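Local coordinates for protein antistasin (Haementeria officinalis, PDB 1SKZ) that inhibits blood coagulation factor Xa as a highly disulfide-bonded serine protease inhibitor from a leech, and also binds heparin, at residues Met58-Met72 with Arg75-Asn87. Numbering follows the deposited sequence.
Sequences MKATCDISECPEGMM and RLTNKCDCKIDIN
K59 and N78 grip each other in both directions. From CB, which lies 3.9 Å from T77 O, the K59 side chain runs out anti to its own backbone nitrogen (chi1 177°). CG, CD and CE pass along N78 O, and the bend at the last torsion brings NZ onto that same oxygen, 3.0 Å away and nearly in line with the C=O bond. The ammonium also bonds T61 O in the carbonyl plane and forms a salt bridge to E66 OE1, met from above the carboxylate plane, so one lysine tip gathers three oxygens. In return N78 ND2 gives a 2.7 Å hydrogen bond to K59 O, which lies near the plane of the amide. M58 CE sits against this amide and ends 3.1 Å from L76 O. With an alanine at N78, K59 O is likely to lose its amide donor and a gap to open beside the M58 methyl.

Farther along, the C67–C80 disulfide (chi3 -86°) ties the segments covalently, with C62 SG 4.1 Å from C80 SG. M72 and C82 then form an antiparallel hydrogen-bonded pair, M72 N to C82 O at 2.7 Å and C82 N to M72 O, with a classic beta bulge where D81 and C82 face M72. G70 O, within the type II turn from P68 to M71, accepts a hydrogen bond from I84 N, and I84 CG1 packs on M72 CB at 3.8 Å.

In a protein with little regular secondary structure, this disulfide-linked antiparallel hairpin leads on toward the R89–K90 reactive bond, the side chains of I84 and R89 being about 11 Å apart. C62–C73 ties the chain ahead of the hairpin to the link between its strands; C82–C103 joins strand 82-83 to the chain just before strand 104-105.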
loop_
_atom_site.group_PDB
_atom_site.type_symbol
_atom_site.label_atom_id
_atom_site.label_comp_id
_atom_site.label_asym_id
_atom_site.label_seq_id
_atom_site.Cartn_x
_atom_site.Cartn_y
_atom_site.Cartn_z
ATOM N N MET A 58 2.837 -13.303 5.494
ATOM C CA MET A 58 3.925 -13.519 4.548
ATOM C C MET A 58 4.664 -14.762 5.015
ATOM O O MET A 58 4.740 -15.009 6.227
ATOM C CB MET A 58 4.901 -12.332 4.543
ATOM C CG MET A 58 5.901 -12.334 3.395
ATOM S SD MET A 58 7.126 -11.069 3.684
ATOM C CE MET A 58 8.595 -11.597 2.583
ATOM N N LYS A 59 5.039 -15.626 4.069
ATOM C CA LYS A 59 5.831 -16.808 4.387
ATOM C C LYS A 59 7.107 -16.299 5.034
ATOM O O LYS A 59 7.656 -15.280 4.598
ATOM C CB LYS A 59 6.148 -17.598 3.112
ATOM C CG LYS A 59 7.061 -18.843 3.329
ATOM C CD LYS A 59 6.819 -19.887 2.228
ATOM C CE LYS A 59 7.861 -20.995 2.221
ATOM N NZ LYS A 59 9.190 -20.570 1.627
ATOM N N ALA A 60 7.494 -16.908 6.154
ATOM C CA ALA A 60 8.467 -16.281 7.049
ATOM C C ALA A 60 9.846 -16.247 6.447
ATOM O O ALA A 60 10.635 -15.351 6.733
ATOM C CB ALA A 60 8.512 -17.024 8.375
ATOM N N THR A 61 10.192 -17.333 5.761
ATOM C CA THR A 61 11.551 -17.547 5.288
ATOM C C THR A 61 11.540 -18.252 3.935
ATOM O O THR A 61 10.548 -18.926 3.562
ATOM C CB THR A 61 12.333 -18.397 6.315
ATOM O OG1 THR A 61 13.726 -18.075 6.220
ATOM C CG2 THR A 61 12.090 -19.905 6.090
ATOM N N CYS A 62 12.577 -17.997 3.151
ATOM C CA CYS A 62 12.740 -18.720 1.900
ATOM C C CYS A 62 14.216 -19.029 1.700
ATOM O O CYS A 62 15.060 -18.157 1.915
ATOM C CB CYS A 62 12.191 -17.881 0.724
ATOM S SG CYS A 62 12.091 -18.751 -0.878
ATOM N N ASP A 63 14.485 -20.218 1.165
ATOM C CA ASP A 63 15.824 -20.626 0.748
ATOM C C ASP A 63 15.806 -21.275 -0.644
ATOM O O ASP A 63 14.893 -22.063 -0.947
ATOM C CB ASP A 63 16.404 -21.632 1.760
ATOM C CG ASP A 63 17.888 -21.871 1.544
ATOM O OD1 ASP A 63 18.652 -20.940 1.892
ATOM O OD2 ASP A 63 18.285 -22.897 0.922
ATOM N N ILE A 64 16.863 -21.023 -1.427
ATOM C CA ILE A 64 17.061 -21.620 -2.771
ATOM C C ILE A 64 16.935 -23.158 -2.829
ATOM O O ILE A 64 16.459 -23.718 -3.831
ATOM C CB ILE A 64 18.447 -21.222 -3.374
ATOM C CG1 ILE A 64 18.561 -21.658 -4.839
ATOM C CG2 ILE A 64 19.583 -21.911 -2.616
ATOM C CD1 ILE A 64 17.783 -20.805 -5.828
ATOM N N SER A 65 17.305 -23.825 -1.738
ATOM C CA SER A 65 17.242 -25.277 -1.662
ATOM C C SER A 65 15.799 -25.741 -1.788
ATOM O O SER A 65 15.550 -26.786 -2.411
ATOM C CB SER A 65 17.872 -25.781 -0.341
ATOM O OG SER A 65 17.008 -25.608 0.776
ATOM N N GLU A 66 14.845 -24.898 -1.354
ATOM C CA GLU A 66 13.418 -25.235 -1.479
ATOM C C GLU A 66 12.947 -25.130 -2.920
ATOM O O GLU A 66 11.857 -25.560 -3.242
ATOM C CB GLU A 66 12.509 -24.302 -0.658
ATOM C CG GLU A 66 12.771 -24.129 0.849
ATOM C CD GLU A 66 12.144 -22.833 1.382
ATOM O OE1 GLU A 66 11.794 -21.960 0.573
ATOM O OE2 GLU A 66 12.054 -22.645 2.608
ATOM N N CYS A 67 13.692 -24.404 -3.737
ATOM C CA CYS A 67 13.169 -23.944 -4.994
ATOM C C CYS A 67 13.211 -24.960 -6.118
ATOM O O CYS A 67 14.176 -25.699 -6.260
ATOM C CB CYS A 67 13.903 -22.690 -5.397
ATOM S SG CYS A 67 13.411 -21.202 -4.470
ATOM N N PRO A 68 12.194 -24.953 -6.995
ATOM C CA PRO A 68 12.297 -25.596 -8.312
ATOM C C PRO A 68 13.531 -25.192 -9.120
ATOM O O PRO A 68 14.045 -24.088 -9.002
ATOM C CB PRO A 68 11.020 -25.151 -9.033
ATOM C CG PRO A 68 10.074 -24.802 -7.948
ATOM C CD PRO A 68 10.858 -24.374 -6.757
ATOM N N GLU A 69 13.866 -26.035 -10.081
ATOM C CA GLU A 69 14.838 -25.702 -11.096
ATOM C C GLU A 69 14.506 -24.358 -11.763
ATOM O O GLU A 69 13.352 -24.108 -12.108
ATOM C CB GLU A 69 14.858 -26.825 -12.137
ATOM C CG GLU A 69 15.933 -26.702 -13.187
ATOM C CD GLU A 69 15.962 -27.904 -14.113
ATOM O OE1 GLU A 69 14.973 -28.690 -14.138
ATOM O OE2 GLU A 69 16.979 -28.063 -14.828
ATOM N N GLY A 70 15.519 -23.494 -11.885
ATOM C CA GLY A 70 15.419 -22.267 -12.668
ATOM C C GLY A 70 14.735 -21.126 -11.936
ATOM O O GLY A 70 14.562 -20.045 -12.515
ATOM N N MET A 71 14.339 -21.389 -10.678
ATOM C CA MET A 71 13.571 -20.446 -9.854
ATOM C C MET A 71 14.358 -20.113 -8.599
ATOM O O MET A 71 15.040 -20.976 -8.023
ATOM C CB MET A 71 12.204 -21.045 -9.428
ATOM C CG MET A 71 11.257 -21.403 -10.586
ATOM S SD MET A 71 10.886 -19.955 -11.633
ATOM C CE MET A 71 10.754 -20.613 -13.182
ATOM N N MET A 72 14.133 -18.908 -8.093
ATOM C CA MET A 72 14.677 -18.497 -6.812
ATOM C C MET A 72 13.637 -17.715 -6.023
ATOM O O MET A 72 12.647 -17.208 -6.588
ATOM C CB MET A 72 15.922 -17.627 -7.012
ATOM C CG MET A 72 15.645 -16.342 -7.761
ATOM S SD MET A 72 17.140 -15.497 -8.175
ATOM C CE MET A 72 17.520 -14.784 -6.645
ATOM N N ARG A 75 12.096 -12.004 -2.351
ATOM C CA ARG A 75 12.159 -11.357 -1.054
ATOM C C ARG A 75 10.841 -10.677 -0.716
ATOM O O ARG A 75 10.655 -10.230 0.425
ATOM C CB ARG A 75 13.267 -10.294 -1.024
ATOM C CG ARG A 75 14.731 -10.815 -0.919
ATOM C CD ARG A 75 15.675 -9.786 -1.558
ATOM N NE ARG A 75 16.957 -10.335 -2.022
ATOM C CZ ARG A 75 17.122 -11.164 -3.063
ATOM N NH1 ARG A 75 16.080 -11.583 -3.795
ATOM N NH2 ARG A 75 18.337 -11.642 -3.323
ATOM N N LEU A 76 10.008 -10.422 -1.730
ATOM C CA LEU A 76 8.694 -9.873 -1.479
ATOM C C LEU A 76 7.762 -10.926 -0.885
ATOM O O LEU A 76 7.001 -10.657 0.054
ATOM C CB LEU A 76 8.093 -9.306 -2.771
ATOM C CG LEU A 76 6.821 -8.449 -2.573
ATOM C CD1 LEU A 76 7.126 -7.232 -1.688
ATOM C CD2 LEU A 76 6.283 -8.009 -3.957
ATOM N N THR A 77 7.745 -12.108 -1.483
ATOM C CA THR A 77 6.764 -13.123 -1.107
ATOM C C THR A 77 7.349 -14.275 -0.260
ATOM O O THR A 77 6.606 -15.158 0.144
ATOM C CB THR A 77 6.125 -13.754 -2.345
ATOM O OG1 THR A 77 7.132 -14.460 -3.086
ATOM C CG2 THR A 77 5.472 -12.663 -3.259
ATOM N N ASN A 78 8.683 -14.369 -0.229
ATOM C CA ASN A 78 9.408 -15.529 0.325
ATOM C C ASN A 78 8.932 -16.852 -0.266
ATOM O O ASN A 78 8.943 -17.890 0.407
ATOM C CB ASN A 78 9.291 -15.577 1.858
ATOM C CG ASN A 78 10.299 -14.688 2.541
ATOM O OD1 ASN A 78 11.226 -14.177 1.920
ATOM N ND2 ASN A 78 10.128 -14.490 3.830
ATOM N N LYS A 79 8.546 -16.820 -1.538
ATOM C CA LYS A 79 8.248 -18.044 -2.286
ATOM C C LYS A 79 9.156 -18.046 -3.495
ATOM O O LYS A 79 9.769 -17.025 -3.811
ATOM C CB LYS A 79 6.777 -18.083 -2.743
ATOM C CG LYS A 79 5.815 -18.102 -1.601
ATOM C CD LYS A 79 4.368 -18.104 -2.083
ATOM C CE LYS A 79 3.450 -18.663 -0.971
ATOM N NZ LYS A 79 1.969 -18.531 -1.272
ATOM N N CYS A 80 9.234 -19.190 -4.167
ATOM C CA CYS A 80 10.173 -19.385 -5.252
ATOM C C CYS A 80 9.585 -18.858 -6.533
ATOM O O CYS A 80 9.376 -19.593 -7.496
ATOM C CB CYS A 80 10.557 -20.883 -5.354
ATOM S SG CYS A 80 11.495 -21.484 -3.901
ATOM N N ASP A 81 9.343 -17.551 -6.554
ATOM C CA ASP A 81 8.536 -16.917 -7.599
ATOM C C ASP A 81 9.338 -16.417 -8.796
ATOM O O ASP A 81 8.780 -16.191 -9.864
ATOM C CB ASP A 81 7.737 -15.753 -6.992
ATOM C CG ASP A 81 6.480 -16.216 -6.247
ATOM O OD1 ASP A 81 5.869 -17.244 -6.612
ATOM O OD2 ASP A 81 6.104 -15.548 -5.264
ATOM N N CYS A 82 10.619 -16.126 -8.592
ATOM C CA CYS A 82 11.421 -15.460 -9.608
ATOM C C CYS A 82 12.271 -16.399 -10.437
ATOM O O CYS A 82 12.857 -17.348 -9.921
ATOM C CB CYS A 82 12.325 -14.408 -8.979
ATOM S SG CYS A 82 11.469 -13.239 -7.888
ATOM N N LYS A 83 12.289 -16.160 -11.741
ATOM C CA LYS A 83 13.260 -16.790 -12.616
ATOM C C LYS A 83 14.659 -16.387 -12.144
ATOM O O LYS A 83 14.949 -15.178 -12.020
ATOM C CB LYS A 83 13.074 -16.284 -14.029
ATOM C CG LYS A 83 11.982 -16.955 -14.808
ATOM C CD LYS A 83 12.286 -16.783 -16.281
ATOM C CE LYS A 83 11.036 -16.743 -17.095
ATOM N NZ LYS A 83 10.598 -18.128 -17.268
ATOM N N ILE A 84 15.554 -17.374 -12.055
ATOM C CA ILE A 84 16.975 -17.104 -11.788
ATOM C C ILE A 84 17.644 -16.344 -12.932
ATOM O O ILE A 84 18.364 -15.362 -12.705
ATOM C CB ILE A 84 17.749 -18.407 -11.537
ATOM C CG1 ILE A 84 17.210 -19.081 -10.277
ATOM C CG2 ILE A 84 19.261 -18.094 -11.389
ATOM C CD1 ILE A 84 17.871 -20.457 -9.969
ATOM N N ASP A 85 17.352 -16.771 -14.164
ATOM C CA ASP A 85 17.880 -16.137 -15.359
ATOM C C ASP A 85 16.717 -15.589 -16.204
ATOM O O ASP A 85 16.022 -16.338 -16.881
ATOM C CB ASP A 85 18.679 -17.153 -16.186
ATOM C CG ASP A 85 19.594 -16.489 -17.236
ATOM O OD1 ASP A 85 19.459 -15.267 -17.510
ATOM O OD2 ASP A 85 20.476 -17.195 -17.782
ATOM N N ILE A 86 16.590 -14.272 -16.241
ATOM C CA ILE A 86 15.632 -13.622 -17.123
ATOM C C ILE A 86 16.243 -13.271 -18.482
ATOM O O ILE A 86 15.570 -12.667 -19.315
ATOM C CB ILE A 86 15.043 -12.340 -16.435
ATOM C CG1 ILE A 86 16.135 -11.298 -16.202
ATOM C CG2 ILE A 86 14.416 -12.724 -15.080
ATOM C CD1 ILE A 86 15.595 -9.875 -15.947
ATOM N N ASN A 87 17.488 -13.710 -18.722
ATOM C CA ASN A 87 18.258 -13.423 -19.953
ATOM C C ASN A 87 17.957 -12.072 -20.527
ATOM O O ASN A 87 17.392 -11.971 -21.604
ATOM C CB ASN A 87 18.012 -14.469 -21.038
ATOM C CG ASN A 87 19.029 -14.380 -22.208
ATOM O OD1 ASN A 87 20.195 -13.948 -22.063
ATOM N ND2 ASN A 87 18.575 -14.815 -23.375
HETATM O O HOH W 1 4.073 -15.304 0.984
HETATM O O HOH W 2 15.776 -19.213 -14.644
#